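Local coordinates for protein light Chain (Clostridium botulinum, PDB 6BVD) that is the zinc endopeptidase domain of the mosaic botulinum neurotoxin type HA and, as in related toxins, probably cleaves a neuronal SNARE protein, at residues Q107-E112 with I225-L230; E128-N133 with E315-Y320; Q285-V290 with Q343-I348. All coordinates share one frame; numbering follows the deposited sequence.

In the fold
Three contacts illustrate how helices, and in one case a short strand, of a clostridial zinc protease are held together by apolar and aromatic side chains. Interaction 1 lies near the middle of the chain and includes the helix that supplies zinc ligand His228; interactions 2 and 3 lie farther out, their centres about 25 and 19 Å from that of interaction 1 and about 22 Å from each other. Along the sequence interaction 1 closes before interaction 3 opens, whereas interaction 2 alternates with both. The Glu112-Lys347 salt bridge ties interaction 3 to the central interaction 1, while helix 280-301, which carries 285-290, also touches Phe130 and Lys317 of interaction 2.

Interaction 1. Residues Q107-E112 with I225-L230; sequences QILLEE and ILMHEL
Leu109 reaches from helix 104-115 toward Met227 and Leu230 on helix 222-237, and its course shows how two helices can be joined by a few leucine methyls. From CB, the chain leaves with CG anti to the backbone N (chi1 174°), which sends the branched end out across the gap. CB, CG and the CD1 methyl make no close contact with 225-230. The other branch does the touching: CD2 comes 3.8 Å from CG of Met227, and the same methyl lies 4.2 Å from CB of Leu230, so it rests between two side chains one helical turn apart. Met227 offers its CB and CG to this methyl, while its bent thioether end leads away from the contact. One residue on, Leu110 adds a second methyl contact, its CD2 lying 3.8 Å from CD1 of Leu230. Leu230 is thus met near its root by one leucine and at a branch end by the next. No hydrogen bond crosses the interface, and the four touching side chains are buried. The short helical segments approach to 11.3 Å between axes, with 40° between their directions, a spacing bridged by side chains rather than by close backbone packing. Helix 222-237 carries the HExxH motif, and its His228 points away from 107-112 to bind zinc with His232 and Glu266. Around the leucine cluster, Ile100 of helix 83-100 touches both Leu110 and Met227, while Leu356 and Phe360 of helix 353-360 pack against Met227.

Interaction 2. Residues E128-N133 with E315-Y320; sequences EQFTTN and EFKNLY
Phe130 has its CG anti to the carbonyl carbon (chi1 -85°), and Tyr320 takes the same kind of first torsion (chi1 -64°), which brings the two rings together between the short strand 129-130 and helix 313-323. Their meeting is an offset edge-to-face pair: the CD2-CE2 edge of Tyr320 is directed at the face of Phe130, with the ring centroids 5.7 Å apart and the planes at 67°. Along that edge CE2 of Tyr320 lies 3.9 Å from CE1 of Phe130, and CD2 of Tyr320 is as close to CZ of Phe130. The phenylalanine ring also meets the helix near its backbone, CB of Phe316 approaching obliquely to 3.6 Å from CE2 of Phe130. The Phe316 ring itself leads away, so only the base of that residue is used. Lys317 joins through its aliphatic part, CG standing 3.9 Å from CZ of Phe130, while the extended chain carries NZ onward to a hydrogen bond with the backbone O of Val304. Tyr320 likewise keeps its hydroxyl for the O of Pro118. Leu301 of helix 280-301 touches both Phe130 and Lys317, and the strand pairs in parallel with 306-307. Across the interface Phe130 is therefore held by one tyrosine edge and by aliphatic carbons of Phe316 and Lys317, without a hydrogen bond; the polar ends of lysine and tyrosine are satisfied at neighbouring backbone carbonyls, leaving dispersion and ring electrostatics as the probable sources of cohesion.

Interaction 3. Residues Q285-V290 with Q343-I348; sequences QLYNKV and QLYKKI
Tyr287 and Tyr345 mark the closest backbone approach, CA to CA 7.7 Å, of two helical segments whose axes pass 11.6 Å apart with 120° between their directions. Tyr345 does most of the bridging: a first torsion near 180° (chi1 -168°) swings CG away from the backbone N and carries the ring across to helix 280-301, where it lies against a patch formed by Leu286, Tyr287 and Val290. The two tyrosines form an edge-to-face pair in which Tyr287 supplies the edge. Its CD1 sits over one face of the Tyr345 ring, off centre toward the rim, and comes 3.6 Å from CD2 of that ring. The centroids are 4.9 Å apart and the planes stand at 68°. Val290 approaches differently, its CG2 lying in the plane of the Tyr345 ring at the edge, 3.8 Å from CE1. At the far end of the ring, OH of Tyr345 lies 3.6 Å from both CB of Leu286 and the backbone N of Tyr287, without a hydrogen bond to either. Phe341, one turn before Tyr345, meets Tyr287 edge-to-face and also touches Val290, and Tyr349 meets the ring of Tyr345. The result is a small aromatic cluster at a steep helix crossing, an instance of edge-to-face packing that joins helices 280-301 and 338-348 within the clostridial neurotoxin protease fold.

Interaction 1. Residues Q107-E112 with I225-L230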
loop_
_atom_site.group_PDB
_atom_site.type_symbol
_atom_site.label_atom_id
_atom_site.label_comp_id
_atom_site.label_asym_id
_atom_site.label_seq_id
_atom_site.Cartn_x
_atom_site.Cartn_y
_atom_site.Cartn_z
ATOM N N GLN A 107 -13.900 3.569 -1.411
ATOM C CA GLN A 107 -14.254 2.268 -1.988
ATOM C C GLN A 107 -15.635 2.338 -2.610
ATOM O O GLN A 107 -15.878 1.818 -3.710
ATOM C CB GLN A 107 -14.198 1.170 -0.909
ATOM C CG GLN A 107 -12.792 0.836 -0.462
ATOM C CD GLN A 107 -12.745 0.018 0.832
ATOM O OE1 GLN A 107 -13.773 -0.411 1.357
ATOM N NE2 GLN A 107 -11.546 -0.193 1.343
ATOM N N ILE A 108 -16.544 3.019 -1.921
ATOM C CA ILE A 108 -17.912 3.167 -2.379
ATOM C C ILE A 108 -17.910 4.014 -3.678
ATOM O O ILE A 108 -18.618 3.691 -4.647
ATOM C CB ILE A 108 -18.819 3.831 -1.298
ATOM C CG1 ILE A 108 -18.822 3.047 0.014
ATOM C CG2 ILE A 108 -20.239 3.923 -1.793
ATOM C CD1 ILE A 108 -19.381 1.683 -0.101
ATOM N N LEU A 109 -17.116 5.090 -3.710
ATOM C CA LEU A 109 -16.970 5.883 -4.959
ATOM C C LEU A 109 -16.502 5.022 -6.170
ATOM O O LEU A 109 -17.093 5.072 -7.261
ATOM C CB LEU A 109 -15.974 7.014 -4.751
ATOM C CG LEU A 109 -15.628 7.825 -6.012
ATOM C CD1 LEU A 109 -16.876 8.481 -6.602
ATOM C CD2 LEU A 109 -14.627 8.903 -5.631
ATOM N N LEU A 110 -15.460 4.222 -5.966
ATOM C CA LEU A 110 -14.954 3.396 -7.069
ATOM C C LEU A 110 -15.948 2.319 -7.531
ATOM O O LEU A 110 -16.015 2.034 -8.761
ATOM C CB LEU A 110 -13.628 2.761 -6.696
ATOM C CG LEU A 110 -12.458 3.740 -6.525
ATOM C CD1 LEU A 110 -11.119 2.969 -6.291
ATOM C CD2 LEU A 110 -12.339 4.679 -7.715
ATOM N N GLU A 111 -16.730 1.752 -6.592
ATOM C CA GLU A 111 -17.814 0.793 -6.943
ATOM C C GLU A 111 -18.892 1.453 -7.824
ATOM O O GLU A 111 -19.430 0.837 -8.769
ATOM C CB GLU A 111 -18.473 0.202 -5.679
ATOM C CG GLU A 111 -17.602 -0.770 -4.900
ATOM C CD GLU A 111 -18.044 -0.969 -3.444
ATOM O OE1 GLU A 111 -19.182 -0.583 -3.083
ATOM O OE2 GLU A 111 -17.239 -1.516 -2.650
ATOM N N GLU A 112 -19.215 2.718 -7.540
ATOM C CA GLU A 112 -20.126 3.455 -8.403
ATOM C C GLU A 112 -19.559 3.670 -9.785
ATOM O O GLU A 112 -20.266 3.507 -10.769
ATOM C CB GLU A 112 -20.481 4.836 -7.792
ATOM C CG GLU A 112 -21.400 4.731 -6.608
ATOM C CD GLU A 112 -22.813 4.443 -7.020
ATOM O OE1 GLU A 112 -23.150 4.688 -8.183
ATOM O OE2 GLU A 112 -23.594 3.960 -6.201
ATOM N N ILE A 225 -7.654 15.276 -5.515
ATOM C CA ILE A 225 -7.820 15.920 -6.815
ATOM C C ILE A 225 -8.423 14.907 -7.823
ATOM O O ILE A 225 -9.324 15.264 -8.563
ATOM C CB ILE A 225 -6.493 16.506 -7.392
ATOM C CG1 ILE A 225 -5.898 17.570 -6.433
ATOM C CG2 ILE A 225 -6.749 17.143 -8.756
ATOM C CD1 ILE A 225 -6.856 18.749 -6.131
ATOM N N LEU A 226 -7.955 13.658 -7.797
ATOM C CA LEU A 226 -8.521 12.633 -8.692
ATOM C C LEU A 226 -9.983 12.341 -8.304
ATOM O O LEU A 226 -10.885 12.288 -9.157
ATOM C CB LEU A 226 -7.650 11.376 -8.644
ATOM C CG LEU A 226 -8.125 10.157 -9.435
ATOM C CD1 LEU A 226 -8.400 10.547 -10.909
ATOM C CD2 LEU A 226 -7.074 9.032 -9.299
ATOM N N MET A 227 -10.251 12.212 -7.007
ATOM C CA MET A 227 -11.631 11.994 -6.559
ATOM C C MET A 227 -12.610 13.120 -7.017
ATOM O O MET A 227 -13.755 12.851 -7.424
ATOM C CB MET A 227 -11.669 11.803 -5.031
ATOM C CG MET A 227 -11.221 10.366 -4.602
ATOM S SD MET A 227 -11.428 10.052 -2.845
ATOM C CE MET A 227 -9.930 10.788 -2.187
ATOM N N HIS A 228 -12.150 14.362 -6.985
ATOM C CA HIS A 228 -12.937 15.489 -7.453
ATOM C C HIS A 228 -13.340 15.255 -8.932
ATOM O O HIS A 228 -14.487 15.380 -9.256
ATOM C CB HIS A 228 -12.126 16.775 -7.295
ATOM C CG HIS A 228 -12.839 17.996 -7.756
ATOM N ND1 HIS A 228 -13.519 18.844 -6.900
ATOM C CD2 HIS A 228 -13.033 18.482 -9.007
ATOM C CE1 HIS A 228 -14.054 19.826 -7.609
ATOM N NE2 HIS A 228 -13.779 19.630 -8.882
ATOM N N GLU A 229 -12.394 14.840 -9.784
ATOM C CA GLU A 229 -12.731 14.551 -11.191
ATOM C C GLU A 229 -13.663 13.314 -11.297
ATOM O O GLU A 229 -14.567 13.278 -12.111
ATOM C CB GLU A 229 -11.450 14.338 -12.026
ATOM C CG GLU A 229 -10.625 15.606 -12.145
ATOM C CD GLU A 229 -11.461 16.849 -12.532
ATOM O OE1 GLU A 229 -12.099 16.849 -13.619
ATOM O OE2 GLU A 229 -11.467 17.861 -11.784
ATOM N N LEU A 230 -13.456 12.311 -10.456
ATOM C CA LEU A 230 -14.332 11.127 -10.468
ATOM C C LEU A 230 -15.764 11.463 -10.072
ATOM O O LEU A 230 -16.707 10.806 -10.501
ATOM C CB LEU A 230 -13.788 10.027 -9.549
ATOM C CG LEU A 230 -12.572 9.281 -10.085
ATOM C CD1 LEU A 230 -12.099 8.221 -9.118
ATOM C CD2 LEU A 230 -12.910 8.675 -11.480
#

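Interaction 2. Residues E128-N133 with E315-Y320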
loop_
_atom_site.group_PDB
_atom_site.type_symbol
_atom_site.label_atom_id
_atom_site.label_comp_id
_atom_site.label_asym_id
_atom_site.label_seq_id
_atom_site.Cartn_x
_atom_site.Cartn_y
_atom_site.Cartn_z
ATOM N N GLU A 128 -37.291 1.070 -28.781
ATOM C CA GLU A 128 -37.456 -0.395 -28.668
ATOM C C GLU A 128 -36.157 -1.179 -28.637
ATOM O O GLU A 128 -36.145 -2.405 -28.467
ATOM C CB GLU A 128 -38.308 -0.928 -29.837
ATOM C CG GLU A 128 -39.660 -0.300 -29.941
ATOM C CD GLU A 128 -39.632 1.077 -30.593
ATOM O OE1 GLU A 128 -38.582 1.466 -31.167
ATOM O OE2 GLU A 128 -40.651 1.786 -30.471
ATOM N N GLN A 129 -35.054 -0.478 -28.787
ATOM C CA GLN A 129 -33.772 -1.113 -29.019
ATOM C C GLN A 129 -32.750 -0.730 -27.972
ATOM O O GLN A 129 -32.669 0.445 -27.591
ATOM C CB GLN A 129 -33.272 -0.718 -30.401
ATOM C CG GLN A 129 -32.255 -1.627 -31.006
ATOM C CD GLN A 129 -31.883 -1.194 -32.409
ATOM O OE1 GLN A 129 -31.790 -0.002 -32.697
ATOM N NE2 GLN A 129 -31.650 -2.164 -33.286
ATOM N N PHE A 130 -32.023 -1.724 -27.466
ATOM C CA PHE A 130 -30.760 -1.483 -26.764
ATOM C C PHE A 130 -29.695 -1.242 -27.829
ATOM O O PHE A 130 -29.345 -2.162 -28.587
ATOM C CB PHE A 130 -30.349 -2.662 -25.867
ATOM C CG PHE A 130 -30.975 -2.643 -24.484
ATOM C CD1 PHE A 130 -31.399 -1.449 -23.899
ATOM C CD2 PHE A 130 -31.168 -3.833 -23.791
ATOM C CE1 PHE A 130 -32.008 -1.460 -22.621
ATOM C CE2 PHE A 130 -31.755 -3.855 -22.528
ATOM C CZ PHE A 130 -32.169 -2.661 -21.935
ATOM N N THR A 131 -29.202 -0.007 -27.915
ATOM C CA THR A 131 -28.243 0.374 -28.942
ATOM C C THR A 131 -26.786 0.412 -28.434
ATOM O O THR A 131 -26.416 1.202 -27.546
ATOM C CB THR A 131 -28.639 1.727 -29.541
ATOM O OG1 THR A 131 -29.930 1.586 -30.134
ATOM C CG2 THR A 131 -27.655 2.164 -30.583
ATOM N N THR A 132 -25.963 -0.452 -29.020
ATOM C CA THR A 132 -24.587 -0.616 -28.607
ATOM C C THR A 132 -23.609 -0.039 -29.628
ATOM O O THR A 132 -22.451 0.130 -29.335
ATOM C CB THR A 132 -24.221 -2.102 -28.412
ATOM O OG1 THR A 132 -24.281 -2.763 -29.678
ATOM C CG2 THR A 132 -25.164 -2.760 -27.445
ATOM N N ASN A 133 -24.054 0.269 -30.833
ATOM C CA ASN A 133 -23.075 0.480 -31.889
ATOM C C ASN A 133 -22.814 1.943 -32.204
ATOM O O ASN A 133 -22.979 2.388 -33.351
ATOM C CB ASN A 133 -23.514 -0.248 -33.170
ATOM C CG ASN A 133 -24.898 0.157 -33.618
ATOM O OD1 ASN A 133 -25.713 0.645 -32.833
ATOM N ND2 ASN A 133 -25.169 -0.024 -34.902
ATOM N N GLU A 315 -30.893 -9.349 -18.736
ATOM C CA GLU A 315 -29.864 -8.960 -17.765
ATOM C C GLU A 315 -29.607 -7.440 -17.755
ATOM O O GLU A 315 -29.434 -6.840 -16.685
ATOM C CB GLU A 315 -28.559 -9.693 -18.045
ATOM C CG GLU A 315 -28.583 -11.125 -17.523
ATOM C CD GLU A 315 -27.287 -11.889 -17.746
ATOM O OE1 GLU A 315 -26.404 -11.383 -18.481
ATOM O OE2 GLU A 315 -27.166 -13.005 -17.178
ATOM N N PHE A 316 -29.590 -6.809 -18.925
ATOM C CA PHE A 316 -29.407 -5.345 -18.967
ATOM C C PHE A 316 -30.621 -4.631 -18.415
ATOM O O PHE A 316 -30.457 -3.584 -17.768
ATOM C CB PHE A 316 -29.082 -4.824 -20.383
ATOM C CG PHE A 316 -27.614 -4.860 -20.702
ATOM C CD1 PHE A 316 -26.834 -3.728 -20.572
ATOM C CD2 PHE A 316 -27.002 -6.055 -21.085
ATOM C CE1 PHE A 316 -25.466 -3.761 -20.842
ATOM C CE2 PHE A 316 -25.656 -6.110 -21.361
ATOM C CZ PHE A 316 -24.869 -4.952 -21.229
ATOM N N LYS A 317 -31.829 -5.160 -18.631
ATOM C CA LYS A 317 -33.020 -4.557 -18.004
ATOM C C LYS A 317 -32.958 -4.607 -16.469
ATOM O O LYS A 317 -33.386 -3.661 -15.788
ATOM C CB LYS A 317 -34.306 -5.240 -18.477
ATOM C CG LYS A 317 -34.680 -4.923 -19.927
ATOM C CD LYS A 317 -36.011 -5.561 -20.276
ATOM C CE LYS A 317 -36.384 -5.259 -21.733
ATOM N NZ LYS A 317 -37.709 -5.839 -22.086
ATOM N N ASN A 318 -32.489 -5.727 -15.934
ATOM C CA ASN A 318 -32.285 -5.816 -14.488
ATOM C C ASN A 318 -31.265 -4.796 -14.029
ATOM O O ASN A 318 -31.418 -4.152 -12.988
ATOM C CB ASN A 318 -31.823 -7.220 -14.087
ATOM C CG ASN A 318 -32.852 -8.265 -14.388
ATOM O OD1 ASN A 318 -34.020 -7.947 -14.612
ATOM N ND2 ASN A 318 -32.429 -9.530 -14.416
ATOM N N LEU A 319 -30.217 -4.636 -14.821
ATOM C CA LEU A 319 -29.161 -3.704 -14.467
ATOM C C LEU A 319 -29.662 -2.240 -14.396
ATOM O O LEU A 319 -29.299 -1.512 -13.448
ATOM C CB LEU A 319 -28.027 -3.847 -15.457
ATOM C CG LEU A 319 -26.644 -3.409 -15.012
ATOM C CD1 LEU A 319 -25.651 -4.134 -15.905
ATOM C CD2 LEU A 319 -26.488 -1.906 -15.118
ATOM N N TYR A 320 -30.493 -1.815 -15.355
ATOM C CA TYR A 320 -31.031 -0.431 -15.354
ATOM C C TYR A 320 -32.145 -0.254 -14.308
ATOM O O TYR A 320 -32.321 0.845 -13.750
ATOM C CB TYR A 320 -31.542 -0.041 -16.763
ATOM C CG TYR A 320 -30.404 -0.016 -17.762
ATOM C CD1 TYR A 320 -29.216 0.632 -17.451
ATOM C CD2 TYR A 320 -30.490 -0.683 -18.997
ATOM C CE1 TYR A 320 -28.141 0.614 -18.288
ATOM C CE2 TYR A 320 -29.419 -0.686 -19.873
ATOM C CZ TYR A 320 -28.246 -0.025 -19.540
ATOM O OH TYR A 320 -27.133 -0.017 -20.389
#

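Interaction 3. Residues Q285-V290 with Q343-I348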
loop_
_atom_site.group_PDB
_atom_site.type_symbol
_atom_site.label_atom_id
_atom_site.label_comp_id
_atom_site.label_asym_id
_atom_site.label_seq_id
_atom_site.Cartn_x
_atom_site.Cartn_y
_atom_site.Cartn_z
ATOM N N GLN A 285 -34.719 23.155 -9.851
ATOM C CA GLN A 285 -34.689 22.922 -11.303
ATOM C C GLN A 285 -33.905 21.641 -11.666
ATOM O O GLN A 285 -34.386 20.808 -12.465
ATOM C CB GLN A 285 -34.063 24.104 -12.025
ATOM C CG GLN A 285 -35.023 25.158 -12.474
ATOM C CD GLN A 285 -34.301 26.274 -13.205
ATOM O OE1 GLN A 285 -33.177 26.639 -12.842
ATOM N NE2 GLN A 285 -34.928 26.805 -14.253
ATOM N N LEU A 286 -32.695 21.508 -11.117
ATOM C CA LEU A 286 -31.853 20.329 -11.395
ATOM C C LEU A 286 -32.529 19.029 -10.955
ATOM O O LEU A 286 -32.509 18.035 -11.675
ATOM C CB LEU A 286 -30.491 20.468 -10.728
ATOM C CG LEU A 286 -29.693 21.686 -11.219
ATOM C CD1 LEU A 286 -28.407 21.803 -10.455
ATOM C CD2 LEU A 286 -29.398 21.603 -12.729
ATOM N N TYR A 287 -33.103 19.041 -9.760
ATOM C CA TYR A 287 -33.828 17.901 -9.240
ATOM C C TYR A 287 -34.989 17.514 -10.153
ATOM O O TYR A 287 -35.198 16.323 -10.443
ATOM C CB TYR A 287 -34.313 18.198 -7.823
ATOM C CG TYR A 287 -34.979 17.037 -7.097
ATOM C CD1 TYR A 287 -34.256 16.217 -6.233
ATOM C CD2 TYR A 287 -36.356 16.809 -7.228
ATOM C CE1 TYR A 287 -34.867 15.160 -5.543
ATOM C CE2 TYR A 287 -36.978 15.768 -6.542
ATOM C CZ TYR A 287 -36.234 14.952 -5.699
ATOM O OH TYR A 287 -36.859 13.923 -5.026
ATOM N N ASN A 288 -35.757 18.504 -10.599
ATOM C CA ASN A 288 -36.895 18.209 -11.462
ATOM C C ASN A 288 -36.479 17.816 -12.882
ATOM O O ASN A 288 -37.186 17.043 -13.543
ATOM C CB ASN A 288 -37.871 19.378 -11.485
ATOM C CG ASN A 288 -38.596 19.517 -10.165
ATOM O OD1 ASN A 288 -38.970 18.507 -9.553
ATOM N ND2 ASN A 288 -38.757 20.755 -9.691
ATOM N N LYS A 289 -35.359 18.338 -13.359
ATOM C CA LYS A 289 -34.864 17.937 -14.677
ATOM C C LYS A 289 -34.471 16.451 -14.654
ATOM O O LYS A 289 -34.857 15.688 -15.554
ATOM C CB LYS A 289 -33.670 18.782 -15.100
ATOM C CG LYS A 289 -33.044 18.347 -16.427
ATOM C CD LYS A 289 -31.760 19.118 -16.712
ATOM C CE LYS A 289 -30.760 18.986 -15.511
ATOM N NZ LYS A 289 -29.936 17.695 -15.426
ATOM N N VAL A 290 -33.727 16.043 -13.623
ATOM C CA VAL A 290 -33.263 14.647 -13.540
ATOM C C VAL A 290 -34.453 13.706 -13.406
ATOM O O VAL A 290 -34.478 12.641 -14.033
ATOM C CB VAL A 290 -32.259 14.391 -12.365
ATOM C CG1 VAL A 290 -31.857 12.881 -12.294
ATOM C CG2 VAL A 290 -31.012 15.258 -12.508
ATOM N N GLN A 343 -33.910 9.207 -2.714
ATOM C CA GLN A 343 -32.734 8.577 -2.133
ATOM C C GLN A 343 -31.603 8.412 -3.143
ATOM O O GLN A 343 -30.432 8.601 -2.810
ATOM C CB GLN A 343 -33.096 7.231 -1.502
ATOM C CG GLN A 343 -33.919 7.391 -0.218
ATOM C CD GLN A 343 -33.251 8.313 0.822
ATOM O OE1 GLN A 343 -32.229 7.967 1.417
ATOM N NE2 GLN A 343 -33.844 9.489 1.043
ATOM N N LEU A 344 -31.941 8.113 -4.396
ATOM C CA LEU A 344 -30.903 7.987 -5.413
ATOM C C LEU A 344 -30.210 9.332 -5.673
ATOM O O LEU A 344 -28.984 9.440 -5.664
ATOM C CB LEU A 344 -31.511 7.442 -6.706
ATOM C CG LEU A 344 -30.568 7.477 -7.898
ATOM C CD1 LEU A 344 -29.288 6.718 -7.590
ATOM C CD2 LEU A 344 -31.265 6.853 -9.157
ATOM N N TYR A 345 -31.009 10.364 -5.838
ATOM C CA TYR A 345 -30.491 11.697 -6.085
ATOM C C TYR A 345 -29.599 12.108 -4.927
ATOM O O TYR A 345 -28.509 12.646 -5.126
ATOM C CB TYR A 345 -31.667 12.683 -6.277
ATOM C CG TYR A 345 -31.252 14.028 -6.820
ATOM C CD1 TYR A 345 -31.208 14.256 -8.182
ATOM C CD2 TYR A 345 -30.890 15.075 -5.958
ATOM C CE1 TYR A 345 -30.826 15.500 -8.694
ATOM C CE2 TYR A 345 -30.519 16.302 -6.451
ATOM C CZ TYR A 345 -30.481 16.513 -7.827
ATOM O OH TYR A 345 -30.101 17.754 -8.344
ATOM N N LYS A 346 -30.015 11.767 -3.714
ATOM C CA LYS A 346 -29.232 12.114 -2.539
ATOM C C LYS A 346 -27.906 11.378 -2.583
ATOM O O LYS A 346 -26.857 11.974 -2.311
ATOM C CB LYS A 346 -30.021 11.795 -1.267
ATOM C CG LYS A 346 -29.322 12.085 0.043
ATOM C CD LYS A 346 -30.222 11.653 1.204
ATOM C CE LYS A 346 -29.600 11.936 2.560
ATOM N NZ LYS A 346 -30.622 11.701 3.631
ATOM N N LYS A 347 -27.935 10.117 -2.978
ATOM C CA LYS A 347 -26.750 9.305 -3.089
ATOM C C LYS A 347 -25.778 9.839 -4.123
ATOM O O LYS A 347 -24.614 9.963 -3.845
ATOM C CB LYS A 347 -27.113 7.866 -3.431
ATOM C CG LYS A 347 -25.932 6.937 -3.569
ATOM C CD LYS A 347 -26.286 5.547 -4.060
ATOM C CE LYS A 347 -26.489 5.512 -5.563
ATOM N NZ LYS A 347 -26.509 4.151 -6.141
ATOM N N ILE A 348 -26.276 10.227 -5.280
ATOM C CA ILE A 348 -25.417 10.730 -6.307
ATOM C C ILE A 348 -24.702 11.969 -5.806
ATOM O O ILE A 348 -23.554 12.127 -6.050
ATOM C CB ILE A 348 -26.203 11.057 -7.580
ATOM C CG1 ILE A 348 -26.798 9.799 -8.182
ATOM C CG2 ILE A 348 -25.339 11.763 -8.580
ATOM C CD1 ILE A 348 -27.767 10.045 -9.290
#